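Local coordinates for protein cadherin-23 (Mus musculus, PDB 5UZ8) that binds calcium between its extracellular cadherin repeats and probably serves cell adhesion and mechanotransduction in hearing, at residues D75-H80 with T141-G146; I106-D111 with G146-I151; K192-P195 with S200-R203. All coordinates share one frame; numbering follows the deposited sequence.

Contact 1: D75-H80 with T141-G146; sequences DYEEVH and TDADSG. With CA (calcium ion), chain I; CA (calcium ion), chain J; CA (calcium ion), chain K.
Glu-77 and Asp-144 meet through a shared calcium ion in the linker between two consecutive cadherin repeats, a metal-bridged contact between loops. Residues 75-80 lie between strands 66-70 and 81-89 of the first repeat and carry the D-Y-E form of the cadherin DRE motif; residues 141-146, between strands 134-141 and 151-155 of the second, hold its DAD form of the DXD motif. Glu-77 grips the calcium of chain J with both oxygens, OE1 at 2.5 Å, while its OE2 also reaches the calcium of chain K at 2.3 Å. A turn about CB-CG (chi2 64°) brings the carboxylate to the ions, OE2 bridging the two. From the other repeat, Asp-144 OD1 binds the chain J calcium at 2.3 Å, and its OD2 serves the chain I calcium, so this carboxylate ties two sites together. The carboxylate planes of Glu-77 and Asp-144 stand 79° apart, and their facing oxygens probably tolerate one another because the cation offsets their charge. Asp-75 and Asp-142 each form an Asx turn, Asp-75 OD1 accepting from Glu-77 N and Asp-142 OD1 from Asp-144 N, which fixes oxygens that also bind metal. Asp-108 and Asp-111 of the linker help complete the chain J site. No direct hydrogen bond crosses the contact; instead, water 2 donates to Glu-77 OE1 and Ala-143 O and accepts from Ser-145 OG. Beside this polar bridge, the ring of Tyr-76 carries His-80 CD2 over one face and presents its edge to Ser-145, with CE2 3.5 Å from OG. At the phenol end, water 1 links the two hydroxyls, lying 2.8 Å from Tyr-76 OH and 3.0 Å from Ser-145 OG.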
loop_
_atom_site.group_PDB
_atom_site.type_symbol
_atom_site.label_atom_id
_atom_site.label_comp_id
_atom_site.label_asym_id
_atom_site.label_seq_id
_atom_site.Cartn_x
_atom_site.Cartn_y
_atom_site.Cartn_z
ATOM N N ASP A 75 4.235 2.980 29.765
ATOM C CA ASP A 75 4.025 3.112 28.336
ATOM C C ASP A 75 3.782 4.600 28.015
ATOM O O ASP A 75 2.792 5.178 28.455
ATOM C CB ASP A 75 2.790 2.291 27.966
ATOM C CG ASP A 75 2.477 2.308 26.462
ATOM O OD1 ASP A 75 3.226 2.903 25.655
ATOM O OD2 ASP A 75 1.451 1.725 26.091
ATOM N N TYR A 76 4.671 5.205 27.225
ATOM C CA TYR A 76 4.536 6.602 26.836
ATOM C C TYR A 76 3.211 6.828 26.123
ATOM O O TYR A 76 2.626 7.879 26.249
ATOM C CB TYR A 76 5.695 7.056 25.922
ATOM C CG TYR A 76 5.621 8.517 25.576
ATOM C CD1 TYR A 76 6.121 9.505 26.462
ATOM C CD2 TYR A 76 5.030 8.943 24.394
ATOM C CE1 TYR A 76 6.040 10.839 26.145
ATOM C CE2 TYR A 76 4.966 10.276 24.082
ATOM C CZ TYR A 76 5.451 11.209 24.956
ATOM O OH TYR A 76 5.365 12.527 24.629
ATOM N N GLU A 77 2.745 5.831 25.380
ATOM C CA GLU A 77 1.479 5.973 24.696
ATOM C C GLU A 77 0.267 6.042 25.653
ATOM O O GLU A 77 -0.807 6.410 25.205
ATOM C CB GLU A 77 1.310 4.900 23.612
ATOM C CG GLU A 77 2.118 5.165 22.351
ATOM C CD GLU A 77 3.640 5.151 22.526
ATOM O OE1 GLU A 77 4.224 6.187 22.216
ATOM O OE2 GLU A 77 4.271 4.127 22.919
ATOM N N GLU A 78 0.473 5.742 26.955
ATOM C CA GLU A 78 -0.572 5.862 27.992
ATOM C C GLU A 78 -0.274 6.955 29.014
ATOM O O GLU A 78 -1.193 7.596 29.512
ATOM C CB GLU A 78 -0.723 4.534 28.744
ATOM C CG GLU A 78 -1.221 3.390 27.881
ATOM C CD GLU A 78 -2.583 3.671 27.277
ATOM O OE1 GLU A 78 -3.333 4.500 27.840
ATOM O OE2 GLU A 78 -2.909 3.080 26.232
ATOM N N VAL A 79 1.002 7.145 29.340
ATOM C CA VAL A 79 1.424 8.016 30.441
ATOM C C VAL A 79 2.625 8.868 30.038
ATOM O O VAL A 79 3.635 8.331 29.620
ATOM C CB VAL A 79 1.840 7.150 31.643
ATOM C CG1 VAL A 79 2.414 7.986 32.783
ATOM C CG2 VAL A 79 0.677 6.265 32.095
ATOM N N HIS A 80 2.507 10.188 30.200
ATOM C CA HIS A 80 3.635 11.104 29.942
ATOM C C HIS A 80 4.418 11.507 31.190
ATOM O O HIS A 80 5.586 11.868 31.077
ATOM C CB HIS A 80 3.164 12.349 29.170
ATOM C CG HIS A 80 2.716 12.069 27.765
ATOM N ND1 HIS A 80 2.119 13.025 26.970
ATOM C CD2 HIS A 80 2.789 10.944 27.015
ATOM C CE1 HIS A 80 1.839 12.496 25.788
ATOM N NE2 HIS A 80 2.211 11.225 25.798
ATOM N N THR A 141 -0.877 4.608 10.057
ATOM C CA THR A 141 -0.809 5.464 11.228
ATOM C C THR A 141 0.248 4.943 12.165
ATOM O O THR A 141 0.561 3.746 12.147
ATOM C CB THR A 141 -2.124 5.502 11.975
ATOM O OG1 THR A 141 -2.461 4.180 12.408
ATOM C CG2 THR A 141 -3.229 6.066 11.088
ATOM N N ASP A 142 0.800 5.827 12.977
ATOM C CA ASP A 142 1.881 5.447 13.890
ATOM C C ASP A 142 1.595 6.058 15.274
ATOM O O ASP A 142 1.463 7.268 15.418
ATOM C CB ASP A 142 3.208 5.903 13.345
ATOM C CG ASP A 142 4.402 5.299 14.091
ATOM O OD1 ASP A 142 4.535 5.530 15.316
ATOM O OD2 ASP A 142 5.295 4.696 13.443
ATOM N N ALA A 143 1.526 5.196 16.277
ATOM C CA ALA A 143 1.156 5.587 17.641
ATOM C C ALA A 143 2.232 6.290 18.488
ATOM O O ALA A 143 1.914 6.778 19.565
ATOM C CB ALA A 143 0.632 4.352 18.379
ATOM N N ASP A 144 3.468 6.403 17.995
ATOM C CA ASP A 144 4.510 7.137 18.708
ATOM C C ASP A 144 4.314 8.654 18.541
ATOM O O ASP A 144 3.243 9.106 18.102
ATOM C CB ASP A 144 5.892 6.670 18.229
ATOM C CG ASP A 144 6.128 5.198 18.512
ATOM O OD1 ASP A 144 5.901 4.767 19.658
ATOM O OD2 ASP A 144 6.489 4.463 17.575
ATOM N N SER A 145 5.329 9.408 18.911
ATOM C CA SER A 145 5.319 10.852 18.862
ATOM C C SER A 145 6.537 11.395 18.105
ATOM O O SER A 145 7.554 10.724 17.936
ATOM C CB SER A 145 5.245 11.414 20.273
ATOM O OG SER A 145 3.973 11.022 20.853
ATOM N N GLY A 146 6.398 12.618 17.626
ATOM C CA GLY A 146 7.501 13.307 16.985
ATOM C C GLY A 146 8.014 12.506 15.799
ATOM O O GLY A 146 7.229 11.965 15.063
HETATM CA CA CA I . 6.901 4.481 15.226
HETATM CA CA CA J . 6.470 5.041 21.884
HETATM CA CA CA K . 4.895 2.296 24.114
HETATM O O HOH W 1 3.542 13.283 22.713
HETATM O O HOH W 2 3.107 8.512 21.465
HETATM O O HOH W 3 3.466 1.097 22.670
HETATM O O HOH W 4 4.749 0.312 25.551
#

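Contact 2: I106-D111 with G146-I151; sequences IVDIND and GNFALI. With CA (calcium ion), chain J; CA (calcium ion), chain I; CA (calcium ion), chain K.
The calcium-binding linker of the cadherin fold, here the D-I-N-D-N motif leaving strand 97-107, packs against a 3-10 turn of the next repeat through Asn-110 and Phe-148. The evidence for a CH-pi contact is direct: Asn-110 CB sits 3.7 Å from the centroid of the Phe-148 ring and 16° off its normal. The Asn-110 amide lies nearly parallel to the ring, their planes 11° apart. The backbone sets CB over the ring, and CG, anti to the backbone N (chi1 -170°), carries Asn-110 OD1 to the chain I calcium at 2.4 Å. Phe-148 binds the same ion through its backbone O, also at 2.4 Å, so one residue supplies both a metal ligand and the hydrophobic surface beside it. At the ring edge, Asp-108 O lies 3.5 Å from CE2, near the ring plane. Asp-108 OD2 approaches CD2 at 3.6 Å, but its polar partner is the backbone N of Ser-145, and OD1 goes to the chain J calcium. Asn-110 ND2 has its own partner in Asn-201. With no hydrogen bond joining the two segments, their association rests on shared coordination and aromatic packing, which implies that loss of calcium would probably weaken the coupling of linker to repeat.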
loop_
_atom_site.group_PDB
_atom_site.type_symbol
_atom_site.label_atom_id
_atom_site.label_comp_id
_atom_site.label_asym_id
_atom_site.label_seq_id
_atom_site.Cartn_x
_atom_site.Cartn_y
_atom_site.Cartn_z
ATOM N N ILE A 106 8.390 10.960 31.249
ATOM C CA ILE A 106 8.487 9.748 30.438
ATOM C C ILE A 106 8.949 10.121 29.021
ATOM O O ILE A 106 8.473 11.095 28.434
ATOM C CB ILE A 106 7.166 8.948 30.447
ATOM C CG1 ILE A 106 6.685 8.678 31.876
ATOM C CG2 ILE A 106 7.332 7.624 29.729
ATOM C CD1 ILE A 106 7.770 8.124 32.779
ATOM N N VAL A 107 9.873 9.331 28.474
ATOM C CA VAL A 107 10.482 9.604 27.170
ATOM C C VAL A 107 9.985 8.555 26.191
ATOM O O VAL A 107 10.053 7.350 26.466
ATOM C CB VAL A 107 11.997 9.516 27.266
ATOM C CG1 VAL A 107 12.653 9.724 25.906
ATOM C CG2 VAL A 107 12.501 10.547 28.267
ATOM N N ASP A 108 9.465 9.024 25.063
ATOM C CA ASP A 108 8.974 8.153 23.998
ATOM C C ASP A 108 10.144 7.392 23.380
ATOM O O ASP A 108 11.197 7.983 23.070
ATOM C CB ASP A 108 8.310 9.046 22.936
ATOM C CG ASP A 108 7.694 8.289 21.768
ATOM O OD1 ASP A 108 7.127 7.178 21.957
ATOM O OD2 ASP A 108 7.709 8.878 20.649
ATOM N N ILE A 109 9.943 6.108 23.146
ATOM C CA ILE A 109 10.824 5.312 22.272
ATOM C C ILE A 109 10.030 4.852 21.048
ATOM O O ILE A 109 8.798 4.859 21.050
ATOM C CB ILE A 109 11.478 4.094 23.002
ATOM C CG1 ILE A 109 10.483 2.956 23.196
ATOM C CG2 ILE A 109 12.122 4.522 24.318
ATOM C CD1 ILE A 109 11.017 1.741 23.948
ATOM N N ASN A 110 10.733 4.457 20.001
ATOM C CA ASN A 110 10.099 4.074 18.771
ATOM C C ASN A 110 9.678 2.611 18.825
ATOM O O ASN A 110 10.281 1.744 18.170
ATOM C CB ASN A 110 11.003 4.357 17.568
ATOM C CG ASN A 110 10.270 4.194 16.251
ATOM O OD1 ASN A 110 9.056 4.315 16.212
ATOM N ND2 ASN A 110 10.994 3.928 15.180
ATOM N N ASP A 111 8.611 2.357 19.584
ATOM C CA ASP A 111 8.116 0.994 19.805
ATOM C C ASP A 111 6.808 0.655 19.067
ATOM O O ASP A 111 6.251 -0.431 19.281
ATOM C CB ASP A 111 8.039 0.657 21.313
ATOM C CG ASP A 111 7.118 1.580 22.121
ATOM O OD1 ASP A 111 6.759 2.701 21.686
ATOM O OD2 ASP A 111 6.815 1.215 23.285
ATOM N N GLY A 146 6.398 12.618 17.626
ATOM C CA GLY A 146 7.501 13.307 16.985
ATOM C C GLY A 146 8.014 12.506 15.799
ATOM O O GLY A 146 7.229 11.965 15.063
ATOM N N ASN A 147 9.329 12.483 15.617
ATOM C CA ASN A 147 9.939 11.815 14.440
ATOM C C ASN A 147 9.608 10.329 14.358
ATOM O O ASN A 147 9.467 9.786 13.268
ATOM C CB ASN A 147 11.453 11.986 14.384
ATOM C CG ASN A 147 11.955 12.079 12.963
ATOM O OD1 ASN A 147 11.640 13.071 12.294
ATOM N ND2 ASN A 147 12.711 11.083 12.483
ATOM N N PHE A 148 9.456 9.697 15.518
ATOM C CA PHE A 148 9.105 8.302 15.583
ATOM C C PHE A 148 7.733 7.958 15.020
ATOM O O PHE A 148 7.437 6.774 14.795
ATOM C CB PHE A 148 9.193 7.837 17.049
ATOM C CG PHE A 148 10.564 7.892 17.642
ATOM C CD1 PHE A 148 11.726 7.845 16.857
ATOM C CD2 PHE A 148 10.704 7.877 19.022
ATOM C CE1 PHE A 148 12.977 7.836 17.440
ATOM C CE2 PHE A 148 11.951 7.848 19.611
ATOM C CZ PHE A 148 13.107 7.840 18.825
ATOM N N ALA A 149 6.890 8.967 14.795
ATOM C CA ALA A 149 5.548 8.759 14.208
ATOM C C ALA A 149 5.380 9.418 12.822
ATOM O O ALA A 149 4.263 9.402 12.265
ATOM C CB ALA A 149 4.483 9.277 15.169
ATOM N N LEU A 150 6.458 9.983 12.276
ATOM C CA LEU A 150 6.445 10.490 10.927
ATOM C C LEU A 150 6.669 9.322 9.990
ATOM O O LEU A 150 7.531 8.489 10.257
ATOM C CB LEU A 150 7.518 11.538 10.702
ATOM C CG LEU A 150 7.352 12.814 11.511
ATOM C CD1 LEU A 150 8.424 13.823 11.118
ATOM C CD2 LEU A 150 5.956 13.395 11.260
ATOM N N ILE A 151 5.877 9.278 8.920
ATOM C CA ILE A 151 5.802 8.154 7.996
ATOM C C ILE A 151 6.266 8.555 6.588
ATOM O O ILE A 151 5.843 9.554 6.063
ATOM C CB ILE A 151 4.373 7.605 7.946
ATOM C CG1 ILE A 151 4.021 7.032 9.321
ATOM C CG2 ILE A 151 4.216 6.528 6.861
ATOM C CD1 ILE A 151 2.570 6.644 9.451
HETATM CA CA CA J . 6.470 5.041 21.884
HETATM CA CA CA I . 6.901 4.481 15.226
HETATM CA CA CA K . 4.895 2.296 24.114
HETATM O O HOH W 3 3.466 1.097 22.670
HETATM O O HOH W 4 4.749 0.312 25.551
#

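Contact 3: K192-P195 with S200-R203; sequences KDNP and SNRR. With CA (calcium ion), chain I.
Asp-193 and Arg-202 meet where strand 184-193 of the cadherin beta-sandwich runs out into the loop before strand 204-214. The tight part is the Arg-202 guanidinium, layered between Lys-192 CD, 3.3 Å above its centre on one face, and Pro-195 CA offset toward the rim on the other. The Arg-202 chain turns about CG-CD (chi3 71°). This brings NE to Asp-193 O at 2.7 Å in a nearly straight bond, the acceptor in the guanidinium plane; NH2 adds a weak second bond to that oxygen and a salt bridge to Glu-152. An alanine in place of Arg-202 is likely to leave Asp-193 O without these donors and open a gap between Lys-192 and Pro-195. The partly exposed Asn-201 is more loosely packed, with little of it buried here, yet one firm bond, from Asn-194 ND2 to Asn-201 O, holds its backbone. Arg-203 runs its extended chain away from Asp-193, and its NE donates to Asn-110 O. A backbone bond from Asp-193 N to Arg-203 O joins the two segments. Asp-193 divides its carboxylate between loop and metal: OD1 accepts from Arg-203 N at 2.8 Å, and OD2 binds the chain I calcium at 2.3 Å.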
loop_
_atom_site.group_PDB
_atom_site.type_symbol
_atom_site.label_atom_id
_atom_site.label_comp_id
_atom_site.label_asym_id
_atom_site.label_seq_id
_atom_site.Cartn_x
_atom_site.Cartn_y
_atom_site.Cartn_z
ATOM N N LYS A 192 7.393 3.535 6.374
ATOM C CA LYS A 192 8.577 3.435 7.230
ATOM C C LYS A 192 8.647 4.701 8.094
ATOM O O LYS A 192 8.574 5.831 7.581
ATOM C CB LYS A 192 9.820 3.237 6.374
ATOM C CG LYS A 192 11.132 3.077 7.120
ATOM C CD LYS A 192 12.326 2.983 6.142
ATOM C CE LYS A 192 12.180 1.889 5.112
ATOM N NZ LYS A 192 13.462 1.624 4.378
ATOM N N ASP A 193 8.745 4.523 9.397
ATOM C CA ASP A 193 8.729 5.653 10.303
ATOM C C ASP A 193 10.130 6.232 10.504
ATOM O O ASP A 193 11.082 5.765 9.890
ATOM C CB ASP A 193 8.017 5.278 11.628
ATOM C CG ASP A 193 8.821 4.338 12.490
ATOM O OD1 ASP A 193 10.047 4.161 12.266
ATOM O OD2 ASP A 193 8.214 3.807 13.440
ATOM N N ASN A 194 10.239 7.247 11.365
ATOM C CA ASN A 194 11.498 7.772 11.879
ATOM C C ASN A 194 12.492 8.191 10.777
ATOM O O ASN A 194 13.632 7.708 10.722
ATOM C CB ASN A 194 12.132 6.759 12.885
ATOM C CG ASN A 194 13.265 7.350 13.709
ATOM O OD1 ASN A 194 13.407 8.568 13.856
ATOM N ND2 ASN A 194 14.093 6.451 14.282
ATOM N N PRO A 195 12.027 9.058 9.850
ATOM C CA PRO A 195 12.863 9.407 8.710
ATOM C C PRO A 195 14.193 10.038 9.108
ATOM O O PRO A 195 14.305 10.745 10.110
ATOM C CB PRO A 195 11.955 10.357 7.881
ATOM C CG PRO A 195 11.043 10.965 8.913
ATOM C CD PRO A 195 10.765 9.821 9.869
ATOM N N SER A 200 18.288 0.629 11.591
ATOM C CA SER A 200 17.973 -0.154 12.790
ATOM C C SER A 200 16.994 0.484 13.788
ATOM O O SER A 200 16.450 -0.252 14.615
ATOM C CB SER A 200 19.268 -0.567 13.517
ATOM O OG SER A 200 19.750 0.466 14.369
ATOM N N ASN A 201 16.751 1.817 13.717
ATOM C CA ASN A 201 15.758 2.463 14.614
ATOM C C ASN A 201 14.535 2.908 13.791
ATOM O O ASN A 201 13.733 3.656 14.287
ATOM C CB ASN A 201 16.376 3.646 15.464
ATOM C CG ASN A 201 15.536 4.053 16.747
ATOM O OD1 ASN A 201 14.818 3.262 17.371
ATOM N ND2 ASN A 201 15.682 5.297 17.141
ATOM N N ARG A 202 14.373 2.374 12.581
ATOM C CA ARG A 202 13.181 2.633 11.757
ATOM C C ARG A 202 12.332 1.377 11.683
ATOM O O ARG A 202 12.868 0.293 11.435
ATOM C CB ARG A 202 13.568 3.079 10.351
ATOM C CG ARG A 202 14.415 4.343 10.337
ATOM C CD ARG A 202 14.589 4.945 8.951
ATOM N NE ARG A 202 13.355 5.541 8.490
ATOM C CZ ARG A 202 13.134 6.013 7.272
ATOM N NH1 ARG A 202 14.080 5.997 6.334
ATOM N NH2 ARG A 202 11.950 6.492 6.974
ATOM N N ARG A 203 11.032 1.532 11.884
ATOM C CA ARG A 203 10.067 0.463 11.808
ATOM C C ARG A 203 9.204 0.646 10.569
ATOM O O ARG A 203 9.008 1.759 10.079
ATOM C CB ARG A 203 9.175 0.459 13.060
ATOM C CG ARG A 203 9.846 0.001 14.316
ATOM C CD ARG A 203 8.953 0.155 15.539
ATOM N NE ARG A 203 9.544 -0.478 16.725
ATOM C CZ ARG A 203 9.460 -1.771 17.043
ATOM N NH1 ARG A 203 10.019 -2.202 18.157
ATOM N NH2 ARG A 203 8.795 -2.640 16.293
HETATM CA CA CA I . 6.901 4.481 15.226
#

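Contacts 1 and 2 interlock along the chain, their segments alternating as 75-80, 106-111, 141-146 and 146-151 and sharing Gly-146, whereas contact 3 follows both in sequence. The centres of contact 1 and contact 2 are about 7 Å apart, those of contact 2 and contact 3 about 9 Å, and those of contact 1 and contact 3 about 15 Å. Contacts 1 and 2 bring the first repeat and linker against the second, while contact 3 lies wholly within the second repeat. The chain I calcium touches all three; the chain J and K ions join contacts 1 and 2. This row of sites spans the junction between repeats, consistent with calcium stiffening a cadherin that probably bears mechanical load.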